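Local coordinates for cerato-platanin-like protein (Moniliophthora perniciosa, PDB 3SUK) that is of unknown molecular function but, as a secreted double-psi beta-barrel protein of the cerato-platanin family, probably acts outside the fungal cell, at residues Q5-N10 with L108-V113; C64-F69 with Q116-S121. One frame throughout, in Å; residues are numbered along the deposited sequence.

Contact 1. Residues Q5-N10 with L108-V113; sequences QLRFDN and LGTIDV
L6 turns CG anti to its backbone N (chi1 -175°), while I111 places CG1 in the crowded position between N and carbonyl carbon (chi1 67°); the two side chains thereby run side by side in the same direction on the buried face of an antiparallel strand pair. CB of L6 is the hub: it rests on CG1 of I111 at 4.0 Å and on CG1 of V113 at 3.9 Å, and the ends of the two longer chains meet more loosely, CD2 of L6 against CD1 of I111. L6 and I111 form a hydrogen-bonded pair. L6 N donates to I111 O over 2.8 Å, and I111 N returns to L6 O over 3.0 Å in a nearly straight bond (171°) directed almost along the C=O axis.

The opposite face carries polar side chains. Q5, extended beyond CG, lies alongside D112, its CG 3.6 Å from OD1 of D112, and crosses T110 obliquely so that NE2 touches the CG2 methyl. R7 bends at chi3, and a water joins the strands here, accepting from R7 NE at 2.7 Å and hydrogen-bonded also to T110 OG1. Past R7 the backbones separate and a second water spans them, taking the N-H of F8 and donating to G109 O at 2.7 Å. G109, with positive phi, is the first residue to leave the geometry of helix 105-108.

Strand 4-8 is held on its other edge by strand 90-92, through backbone bonds of Q5 and R7 to F90 and of R7 to V92. Against the apolar face, M97 of helix 94-101 meets L6, F8 and I111; I67 of strand 64-71 packs on L6 and V113, and F69 on I111.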
loop_
_atom_site.group_PDB
_atom_site.type_symbol
_atom_site.label_atom_id
_atom_site.label_comp_id
_atom_site.label_asym_id
_atom_site.label_seq_id
_atom_site.Cartn_x
_atom_site.Cartn_y
_atom_site.Cartn_z
ATOM N N GLN A 5 -5.411 10.658 -2.818
ATOM C CA GLN A 5 -6.484 9.719 -3.255
ATOM C C GLN A 5 -6.068 8.255 -3.008
ATOM O O GLN A 5 -4.909 7.928 -2.967
ATOM C CB GLN A 5 -6.869 9.922 -4.728
ATOM C CG GLN A 5 -7.506 11.293 -5.117
ATOM C CD GLN A 5 -8.372 11.087 -6.316
ATOM O OE1 GLN A 5 -7.876 10.697 -7.370
ATOM N NE2 GLN A 5 -9.706 11.190 -6.128
ATOM N N LEU A 6 -7.071 7.447 -2.720
ATOM C CA LEU A 6 -6.881 6.027 -2.493
ATOM C C LEU A 6 -7.959 5.242 -3.224
ATOM O O LEU A 6 -9.096 5.559 -3.095
ATOM C CB LEU A 6 -6.847 5.708 -0.987
ATOM C CG LEU A 6 -6.535 4.245 -0.654
ATOM C CD1 LEU A 6 -5.738 4.152 0.615
ATOM C CD2 LEU A 6 -7.781 3.418 -0.521
ATOM N N ARG A 7 -7.555 4.174 -3.901
ATOM C CA ARG A 7 -8.454 3.249 -4.584
ATOM C C ARG A 7 -7.859 1.852 -4.357
ATOM O O ARG A 7 -6.858 1.713 -3.703
ATOM C CB ARG A 7 -8.570 3.550 -6.083
ATOM C CG ARG A 7 -7.241 3.506 -6.768
ATOM C CD ARG A 7 -7.154 4.232 -8.149
ATOM N NE ARG A 7 -7.277 5.691 -8.133
ATOM C CZ ARG A 7 -6.560 6.597 -7.434
ATOM N NH1 ARG A 7 -5.574 6.328 -6.498
ATOM N NH2 ARG A 7 -6.895 7.848 -7.650
ATOM N N PHE A 8 -8.540 0.840 -4.853
ATOM C CA PHE A 8 -8.062 -0.512 -4.683
ATOM C C PHE A 8 -7.745 -1.161 -6.005
ATOM O O PHE A 8 -8.198 -0.768 -7.049
ATOM C CB PHE A 8 -9.013 -1.377 -3.821
ATOM C CG PHE A 8 -10.288 -1.784 -4.519
ATOM C CD1 PHE A 8 -10.343 -2.911 -5.319
ATOM C CD2 PHE A 8 -11.406 -1.041 -4.369
ATOM C CE1 PHE A 8 -11.463 -3.267 -5.937
ATOM C CE2 PHE A 8 -12.568 -1.430 -4.976
ATOM C CZ PHE A 8 -12.583 -2.542 -5.775
ATOM N N ASP A 9 -6.858 -2.116 -5.900
ATOM C CA ASP A 9 -6.395 -2.909 -7.048
ATOM C C ASP A 9 -6.229 -4.326 -6.532
ATOM O O ASP A 9 -5.393 -4.577 -5.708
ATOM C CB ASP A 9 -5.062 -2.331 -7.538
ATOM C CG ASP A 9 -4.481 -3.061 -8.758
ATOM O OD1 ASP A 9 -4.855 -4.156 -9.017
ATOM O OD2 ASP A 9 -3.615 -2.491 -9.415
ATOM N N ASN A 10 -7.041 -5.241 -7.086
ATOM C CA ASN A 10 -7.090 -6.629 -6.657
ATOM C C ASN A 10 -5.813 -7.428 -6.944
ATOM O O ASN A 10 -5.658 -8.469 -6.435
ATOM C CB ASN A 10 -8.300 -7.348 -7.268
ATOM C CG ASN A 10 -9.625 -6.798 -6.783
ATOM O OD1 ASN A 10 -10.429 -6.384 -7.580
ATOM N ND2 ASN A 10 -9.831 -6.779 -5.497
ATOM N N LEU A 108 -17.476 2.421 -2.064
ATOM C CA LEU A 108 -16.843 3.733 -2.283
ATOM C C LEU A 108 -16.030 3.955 -3.577
ATOM O O LEU A 108 -16.097 4.927 -4.218
ATOM C CB LEU A 108 -16.054 4.106 -1.039
ATOM C CG LEU A 108 -16.975 4.344 0.150
ATOM C CD1 LEU A 108 -16.146 4.403 1.395
ATOM C CD2 LEU A 108 -17.802 5.622 -0.011
ATOM N N GLY A 109 -15.263 2.951 -3.909
ATOM C CA GLY A 109 -14.380 2.960 -5.061
ATOM C C GLY A 109 -13.103 3.771 -4.971
ATOM O O GLY A 109 -12.045 3.201 -4.974
ATOM N N THR A 110 -13.234 5.090 -4.871
ATOM C CA THR A 110 -12.141 6.043 -4.669
ATOM C C THR A 110 -12.450 7.000 -3.503
ATOM O O THR A 110 -13.511 7.543 -3.444
ATOM C CB THR A 110 -11.926 6.825 -5.946
ATOM O OG1 THR A 110 -11.676 5.913 -6.997
ATOM C CG2 THR A 110 -10.724 7.709 -5.844
ATOM N N ILE A 111 -11.507 7.189 -2.606
ATOM C CA ILE A 111 -11.660 8.043 -1.443
ATOM C C ILE A 111 -10.453 8.970 -1.268
ATOM O O ILE A 111 -9.416 8.786 -1.879
ATOM C CB ILE A 111 -11.901 7.232 -0.163
ATOM C CG1 ILE A 111 -10.635 6.428 0.174
ATOM C CG2 ILE A 111 -13.199 6.413 -0.265
ATOM C CD1 ILE A 111 -10.690 5.629 1.429
ATOM N N ASP A 112 -10.623 9.996 -0.459
ATOM C CA ASP A 112 -9.531 10.868 -0.059
ATOM C C ASP A 112 -9.100 10.472 1.348
ATOM O O ASP A 112 -9.895 10.404 2.206
ATOM C CB ASP A 112 -9.981 12.326 -0.061
ATOM C CG ASP A 112 -10.186 12.834 -1.413
ATOM O OD1 ASP A 112 -9.530 12.389 -2.300
ATOM O OD2 ASP A 112 -11.020 13.703 -1.567
ATOM N N VAL A 113 -7.825 10.201 1.522
ATOM C CA VAL A 113 -7.316 9.796 2.823
ATOM C C VAL A 113 -6.249 10.743 3.322
ATOM O O VAL A 113 -5.785 11.542 2.602
ATOM C CB VAL A 113 -6.757 8.354 2.804
ATOM C CG1 VAL A 113 -7.849 7.385 2.375
ATOM C CG2 VAL A 113 -5.500 8.218 1.868
HETATM O O HOH W 1 -9.797 6.229 -9.003
HETATM O O HOH W 2 -10.961 1.251 -6.529
#

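Contact 2. Residues C64-F69 with Q116-S121; sequences CYTISF and QQVARS
Within the double-psi beta-barrel of the cerato-platanin family, strand 64-71 pairs antiparallel with the end of strand 110-118, beside the disulfide that fastens C64 to C123 near the C terminus. T66 and Q116 form a hydrogen-bonded pair with unequal bonds: Q116 N reaches T66 O at 3.0 Å in the carbonyl plane, whereas T66 N approaches Q116 O at 2.9 Å from above that oxygen's carbonyl plane. A third bond, V118 N to C64 O at 3.0 Å, is almost straight (175°). The same carbonyl oxygen of C64 also meets the CA-H of Q117, so a weaker CA-H...O contact supplements the N-H bond.

C64 and T66 flank V118 on one face. SG of C64, anti to its backbone N (chi1 -178°), lies 3.5 Å from CG2 of V118; CG1, the other methyl, touches OG1 of T66 at 3.4 Å, the two side chains crossing at about a right angle. That hydroxyl has its polar partner in N79 of strand 74-83. On the other face, the Y65 ring and the Q117 side chain cross obliquely, their ring and amide planes 24° apart, with CE2 of the ring 4.0 Å from CB of Q117. Y65 OH is hydrogen-bonded to D52 and N63, and the ring makes an edge-to-face contact with F90, so the tyrosine is fixed at its tip as well as along its ring.

R120 opens a 3-10 segment, and its NH2 bonds to N63. One water bridges C64 N and V118 O: it accepts from C64 N and, at 2.7 Å, from Q117 NE2, and donates to V118 O.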
loop_
_atom_site.group_PDB
_atom_site.type_symbol
_atom_site.label_atom_id
_atom_site.label_comp_id
_atom_site.label_asym_id
_atom_site.label_seq_id
_atom_site.Cartn_x
_atom_site.Cartn_y
_atom_site.Cartn_z
ATOM N N CYS A 64 6.661 2.989 4.516
ATOM C CA CYS A 64 5.609 2.631 5.430
ATOM C C CYS A 64 4.780 3.872 5.747
ATOM O O CYS A 64 5.306 4.837 6.140
ATOM C CB CYS A 64 6.271 2.107 6.717
ATOM S SG CYS A 64 5.112 1.539 8.005
ATOM N N TYR A 65 3.480 3.774 5.546
ATOM C CA TYR A 65 2.561 4.869 5.712
ATOM C C TYR A 65 1.441 4.517 6.671
ATOM O O TYR A 65 0.859 3.464 6.583
ATOM C CB TYR A 65 1.936 5.233 4.370
ATOM C CG TYR A 65 2.920 5.655 3.327
ATOM C CD1 TYR A 65 3.492 4.719 2.492
ATOM C CD2 TYR A 65 3.272 6.988 3.165
ATOM C CE1 TYR A 65 4.361 5.089 1.518
ATOM C CE2 TYR A 65 4.171 7.364 2.208
ATOM C CZ TYR A 65 4.734 6.411 1.412
ATOM O OH TYR A 65 5.630 6.772 0.456
ATOM N N THR A 66 1.122 5.445 7.545
ATOM C CA THR A 66 -0.064 5.347 8.366
ATOM C C THR A 66 -1.114 6.120 7.608
ATOM O O THR A 66 -0.983 7.301 7.384
ATOM C CB THR A 66 0.138 5.952 9.755
ATOM O OG1 THR A 66 1.096 5.169 10.456
ATOM C CG2 THR A 66 -1.143 5.926 10.525
ATOM N N ILE A 67 -2.143 5.398 7.194
ATOM C CA ILE A 67 -3.223 5.919 6.351
ATOM C C ILE A 67 -4.486 5.944 7.192
ATOM O O ILE A 67 -4.825 4.991 7.787
ATOM C CB ILE A 67 -3.432 5.055 5.083
ATOM C CG1 ILE A 67 -2.134 4.966 4.240
ATOM C CG2 ILE A 67 -4.533 5.640 4.200
ATOM C CD1 ILE A 67 -2.200 4.033 3.137
ATOM N N SER A 68 -5.159 7.088 7.201
ATOM C CA SER A 68 -6.349 7.368 8.002
ATOM C C SER A 68 -7.535 7.823 7.158
ATOM O O SER A 68 -7.381 8.497 6.192
ATOM C CB SER A 68 -6.063 8.488 8.996
ATOM O OG SER A 68 -5.023 8.091 9.827
ATOM N N PHE A 69 -8.714 7.357 7.528
ATOM C CA PHE A 69 -9.974 7.727 6.872
ATOM C C PHE A 69 -11.094 7.755 7.892
ATOM O O PHE A 69 -11.246 6.839 8.629
ATOM C CB PHE A 69 -10.301 6.752 5.746
ATOM C CG PHE A 69 -11.482 7.144 4.890
ATOM C CD1 PHE A 69 -11.497 8.293 4.137
ATOM C CD2 PHE A 69 -12.539 6.292 4.785
ATOM C CE1 PHE A 69 -12.595 8.607 3.360
ATOM C CE2 PHE A 69 -13.596 6.601 3.976
ATOM C CZ PHE A 69 -13.612 7.760 3.293
ATOM N N GLN A 116 0.484 9.682 6.354
ATOM C CA GLN A 116 1.693 10.111 7.006
ATOM C C GLN A 116 2.736 8.994 6.899
ATOM O O GLN A 116 2.525 7.971 7.473
ATOM C CB GLN A 116 1.375 10.353 8.495
ATOM C CG GLN A 116 2.515 10.876 9.294
ATOM C CD GLN A 116 3.223 12.017 8.580
ATOM O OE1 GLN A 116 2.679 13.099 8.439
ATOM N NE2 GLN A 116 4.414 11.768 8.104
ATOM N N GLN A 117 3.861 9.217 6.265
ATOM C CA GLN A 117 4.939 8.258 6.365
ATOM C C GLN A 117 5.432 8.147 7.800
ATOM O O GLN A 117 5.504 9.136 8.496
ATOM C CB GLN A 117 6.095 8.667 5.456
ATOM C CG GLN A 117 7.090 7.549 5.346
ATOM C CD GLN A 117 8.276 7.850 4.511
ATOM O OE1 GLN A 117 8.525 8.956 4.118
ATOM N NE2 GLN A 117 9.006 6.861 4.258
ATOM N N VAL A 118 5.759 6.929 8.183
ATOM C CA VAL A 118 6.337 6.594 9.458
ATOM C C VAL A 118 7.604 5.750 9.213
ATOM O O VAL A 118 7.982 5.462 8.109
ATOM C CB VAL A 118 5.345 5.826 10.373
ATOM C CG1 VAL A 118 4.152 6.712 10.737
ATOM C CG2 VAL A 118 4.881 4.555 9.690
ATOM N N ALA A 119 8.286 5.408 10.289
ATOM C CA ALA A 119 9.499 4.642 10.172
ATOM C C ALA A 119 9.225 3.289 9.531
ATOM O O ALA A 119 8.195 2.724 9.714
ATOM C CB ALA A 119 10.170 4.449 11.538
ATOM N N ARG A 120 10.221 2.805 8.804
ATOM C CA ARG A 120 10.128 1.562 8.072
ATOM C C ARG A 120 9.799 0.435 9.065
ATOM O O ARG A 120 9.026 -0.455 8.774
ATOM C CB ARG A 120 11.452 1.251 7.335
ATOM C CG ARG A 120 11.831 2.165 6.132
ATOM C CD ARG A 120 10.900 1.881 4.961
ATOM N NE ARG A 120 11.244 2.695 3.799
ATOM C CZ ARG A 120 12.115 2.341 2.885
ATOM N NH1 ARG A 120 12.779 1.217 3.004
ATOM N NH2 ARG A 120 12.346 3.151 1.870
ATOM N N SER A 121 10.366 0.555 10.253
ATOM C CA SER A 121 10.199 -0.476 11.290
ATOM C C SER A 121 8.757 -0.653 11.753
ATOM O O SER A 121 8.404 -1.721 12.146
ATOM C CB SER A 121 11.131 -0.188 12.484
ATOM O OG SER A 121 10.803 1.009 13.069
HETATM O O HOH W 3 8.890 4.523 5.617
#

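From the N terminus, the chain first lays down strand 4-8, later strand 64-71, and last strand 110-118, which serves both contacts. Contact 1 closes a loop of 97 residues between 5-10 and 108-113; contact 2 closes one of 46 residues between 64-69 and 116-121. Their segments alternate, so the loops cross. Strand 110-118 has 4-8 along its first part (contact 1, which pairs the first and last strands in the sheet order) and 64-71 along its later part (contact 2). The centres lie about 17 Å apart, yet the contacts touch: D112 O lies 3.3 Å from F69 CD1, and V113 CB 3.4 Å from S68 O.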